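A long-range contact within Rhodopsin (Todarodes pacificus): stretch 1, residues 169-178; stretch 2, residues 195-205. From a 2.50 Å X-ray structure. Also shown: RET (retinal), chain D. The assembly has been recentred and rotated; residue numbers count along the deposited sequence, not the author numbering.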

# COMPACT_ATOMS: atom_id res chain seq x y z
N GLY A 169 2.24 -13.23 -14.69
CA GLY A 169 2.44 -13.32 -16.13
C GLY A 169 3.88 -13.57 -16.51
O GLY A 169 4.20 -14.62 -17.06
N PRO A 170 4.79 -12.63 -16.22
CA PRO A 170 6.21 -12.78 -16.55
C PRO A 170 6.83 -14.09 -16.07
O PRO A 170 7.86 -14.54 -16.59
CB PRO A 170 6.84 -11.56 -15.89
CG PRO A 170 5.77 -10.54 -16.03
CD PRO A 170 4.55 -11.33 -15.59
N ILE A 171 6.21 -14.72 -15.07
CA ILE A 171 6.73 -15.97 -14.55
C ILE A 171 6.54 -17.06 -15.60
O ILE A 171 7.31 -18.02 -15.66
CB ILE A 171 6.02 -16.39 -13.25
CG1 ILE A 171 6.35 -15.39 -12.14
CG2 ILE A 171 6.41 -17.81 -12.85
CD1 ILE A 171 7.83 -15.30 -11.82
N PHE A 172 5.54 -16.89 -16.45
CA PHE A 172 5.26 -17.87 -17.48
C PHE A 172 5.54 -17.43 -18.91
O PHE A 172 5.08 -18.07 -19.86
CB PHE A 172 3.81 -18.35 -17.35
CG PHE A 172 3.57 -19.19 -16.14
CD1 PHE A 172 4.36 -20.32 -15.89
CD2 PHE A 172 2.56 -18.87 -15.24
CE1 PHE A 172 4.15 -21.11 -14.76
CE2 PHE A 172 2.34 -19.65 -14.11
CZ PHE A 172 3.14 -20.77 -13.87
N GLY A 173 6.30 -16.36 -19.07
CA GLY A 173 6.64 -15.89 -20.40
C GLY A 173 5.86 -14.67 -20.87
O GLY A 173 6.34 -13.90 -21.69
N TRP A 174 4.65 -14.51 -20.35
CA TRP A 174 3.82 -13.37 -20.72
C TRP A 174 4.40 -12.13 -20.04
O TRP A 174 3.79 -11.53 -19.15
CB TRP A 174 2.39 -13.63 -20.27
CG TRP A 174 1.42 -12.59 -20.68
CD1 TRP A 174 1.50 -11.75 -21.75
CD2 TRP A 174 0.16 -12.31 -20.05
NE1 TRP A 174 0.37 -10.97 -21.84
CE2 TRP A 174 -0.47 -11.30 -20.80
CE3 TRP A 174 -0.49 -12.83 -18.93
CZ2 TRP A 174 -1.73 -10.79 -20.46
CZ3 TRP A 174 -1.75 -12.33 -18.59
CH2 TRP A 174 -2.35 -11.32 -19.36
N GLY A 175 5.60 -11.76 -20.47
CA GLY A 175 6.29 -10.62 -19.91
C GLY A 175 7.58 -11.13 -19.29
O GLY A 175 7.95 -12.29 -19.50
N ALA A 176 8.26 -10.30 -18.53
CA ALA A 176 9.49 -10.75 -17.92
C ALA A 176 9.93 -9.88 -16.75
O ALA A 176 9.57 -8.71 -16.64
CB ALA A 176 10.59 -10.82 -18.97
N TYR A 177 10.73 -10.50 -15.89
CA TYR A 177 11.28 -9.83 -14.73
C TYR A 177 12.79 -9.85 -14.90
O TYR A 177 13.41 -10.91 -14.92
CB TYR A 177 10.87 -10.57 -13.46
CG TYR A 177 9.47 -10.27 -13.01
CD1 TYR A 177 9.11 -8.96 -12.67
CD2 TYR A 177 8.50 -11.27 -12.91
CE1 TYR A 177 7.83 -8.66 -12.22
CE2 TYR A 177 7.20 -10.97 -12.46
CZ TYR A 177 6.88 -9.66 -12.11
OH TYR A 177 5.64 -9.33 -11.63
N THR A 178 13.38 -8.68 -15.04
CA THR A 178 14.81 -8.60 -15.23
C THR A 178 15.37 -7.37 -14.54
O THR A 178 14.64 -6.68 -13.82
CB THR A 178 15.12 -8.56 -16.75
OG1 THR A 178 16.52 -8.34 -16.95
CG2 THR A 178 14.32 -7.47 -17.43
N SER A 195 4.46 -7.97 -28.88
CA SER A 195 3.06 -8.14 -28.56
C SER A 195 2.88 -8.69 -27.15
O SER A 195 2.17 -8.12 -26.33
CB SER A 195 2.40 -9.09 -29.57
OG SER A 195 1.08 -9.41 -29.17
N THR A 196 3.55 -9.81 -26.88
CA THR A 196 3.47 -10.45 -25.57
C THR A 196 3.75 -9.49 -24.42
O THR A 196 2.89 -9.27 -23.57
CB THR A 196 4.47 -11.62 -25.47
OG1 THR A 196 4.27 -12.52 -26.58
CG2 THR A 196 4.27 -12.38 -24.16
N THR A 197 4.95 -8.92 -24.41
CA THR A 197 5.35 -8.00 -23.35
C THR A 197 4.39 -6.83 -23.17
O THR A 197 4.03 -6.48 -22.04
CB THR A 197 6.75 -7.43 -23.59
OG1 THR A 197 7.69 -8.49 -23.80
CG2 THR A 197 7.18 -6.60 -22.39
N ARG A 198 3.98 -6.23 -24.28
CA ARG A 198 3.09 -5.07 -24.24
C ARG A 198 1.71 -5.37 -23.68
O ARG A 198 1.13 -4.54 -22.99
CB ARG A 198 2.97 -4.45 -25.63
CG ARG A 198 2.08 -3.22 -25.69
CD ARG A 198 2.28 -2.45 -26.98
NE ARG A 198 3.50 -1.66 -26.96
CZ ARG A 198 3.92 -0.90 -27.97
NH1 ARG A 198 3.21 -0.85 -29.09
NH2 ARG A 198 5.04 -0.20 -27.87
N SER A 199 1.18 -6.56 -23.98
CA SER A 199 -0.14 -6.93 -23.48
C SER A 199 -0.08 -7.12 -21.97
O SER A 199 -0.99 -6.71 -21.24
CB SER A 199 -0.63 -8.22 -24.15
OG SER A 199 0.32 -9.27 -24.06
N ASN A 200 1.00 -7.74 -21.49
CA ASN A 200 1.16 -7.96 -20.07
C ASN A 200 1.30 -6.61 -19.35
O ASN A 200 0.77 -6.43 -18.26
CB ASN A 200 2.38 -8.83 -19.79
CG ASN A 200 2.49 -9.20 -18.32
OD1 ASN A 200 3.41 -8.77 -17.63
ND2 ASN A 200 1.55 -10.01 -17.84
N ILE A 201 2.01 -5.67 -19.97
CA ILE A 201 2.14 -4.35 -19.36
C ILE A 201 0.77 -3.71 -19.30
O ILE A 201 0.34 -3.23 -18.25
CB ILE A 201 3.06 -3.42 -20.19
CG1 ILE A 201 4.51 -3.90 -20.08
CG2 ILE A 201 2.92 -2.00 -19.69
CD1 ILE A 201 5.48 -3.05 -20.84
N LEU A 202 0.07 -3.69 -20.43
CA LEU A 202 -1.26 -3.09 -20.47
C LEU A 202 -2.18 -3.73 -19.43
O LEU A 202 -3.02 -3.06 -18.83
CB LEU A 202 -1.86 -3.25 -21.87
CG LEU A 202 -1.08 -2.49 -22.96
CD1 LEU A 202 -1.66 -2.82 -24.31
CD2 LEU A 202 -1.14 -0.99 -22.69
N CYS A 203 -2.00 -5.03 -19.22
CA CYS A 203 -2.80 -5.75 -18.23
C CYS A 203 -2.43 -5.30 -16.82
O CYS A 203 -3.31 -5.12 -15.97
CB CYS A 203 -2.58 -7.25 -18.37
SG CYS A 203 -3.58 -8.04 -19.63
N MET A 204 -1.13 -5.15 -16.57
CA MET A 204 -0.66 -4.73 -15.26
C MET A 204 -1.24 -3.38 -14.91
O MET A 204 -1.87 -3.21 -13.87
CB MET A 204 0.87 -4.66 -15.23
CG MET A 204 1.55 -5.99 -14.92
SD MET A 204 3.32 -5.84 -14.76
CE MET A 204 3.75 -7.52 -14.34
N PHE A 205 -1.02 -2.41 -15.80
CA PHE A 205 -1.51 -1.06 -15.60
C PHE A 205 -3.02 -0.95 -15.47
O PHE A 205 -3.54 -0.29 -14.58
CB PHE A 205 -1.04 -0.18 -16.75
CG PHE A 205 0.33 0.40 -16.54
CD1 PHE A 205 0.48 1.62 -15.90
CD2 PHE A 205 1.46 -0.27 -16.96
CE1 PHE A 205 1.74 2.16 -15.68
CE2 PHE A 205 2.71 0.25 -16.74
CZ PHE A 205 2.86 1.48 -16.10
C1 RET D . 2.53 -0.33 -12.14
C2 RET D . 1.74 0.99 -11.86
C3 RET D . 1.75 1.47 -10.42
C4 RET D . 1.35 0.37 -9.42
C5 RET D . 2.08 -0.95 -9.67
C6 RET D . 2.63 -1.29 -10.88
C7 RET D . 3.37 -2.60 -11.11
C8 RET D . 4.63 -2.90 -10.59
C9 RET D . 5.46 -4.12 -10.64
C10 RET D . 6.62 -3.99 -9.99
C11 RET D . 7.68 -4.95 -9.73
C12 RET D . 8.84 -4.74 -9.05
C13 RET D . 9.53 -3.54 -8.44
C14 RET D . 10.68 -3.70 -7.72
C15 RET D . 11.42 -2.58 -7.12
C16 RET D . 1.88 -1.06 -13.32
C17 RET D . 3.94 0.13 -12.64
C18 RET D . 2.11 -1.77 -8.40
C19 RET D . 4.95 -5.36 -11.35
C20 RET D . 8.86 -2.17 -8.68
O HOH W 1 0.32 -11.27 -15.11

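The stretch 169-178 lies against one side of the helix 195-205, with Trp174 as its main bump and Asn200 as the helix's answering one. The indole, chi1 t, lies along the helix, with Asn200 over one face and Ser199 OG and Thr196 O at its edge. That edge is pinned by a hydrogen bond from Trp174 NE1 to Ser199 OG (2.8 Å, 162°); Ser199, chi1 p, in turn donates from OG to Thr196 O (2.6 Å), so one small hydroxyl links the ring to the helix backbone. Asn200 CB sits 3.7 Å from the centroid of the Trp174 five-membered ring. Farther along, Cys203 SG meets Trp174 CZ2 at 3.4 Å, approaching the ring obliquely.

Glycines make the hollow that receives Asn200: a CB on Gly169 would lie 2.3 Å from Asn200 ND2, and one on Gly175 2.6 Å from Asn200 OD1. Water 1 O accepts from Gly169 N (2.8 Å) and from Asn200 ND2 (3.2 Å), satisfying polar groups at this buried spot. Thr196 CG2 fits beside the turn, 3.6 Å from Gly173 O and 3.7 Å from Trp174 CD1. Farther along the helix, the extended Met204 side chain brings CE to 4.0 Å from Pro170 CG and 3.8 Å from Tyr177 OH, while Met204 SD lies 3.8 Å from retinal C19. The two stretches bury 408 Å² between them, both sides summed.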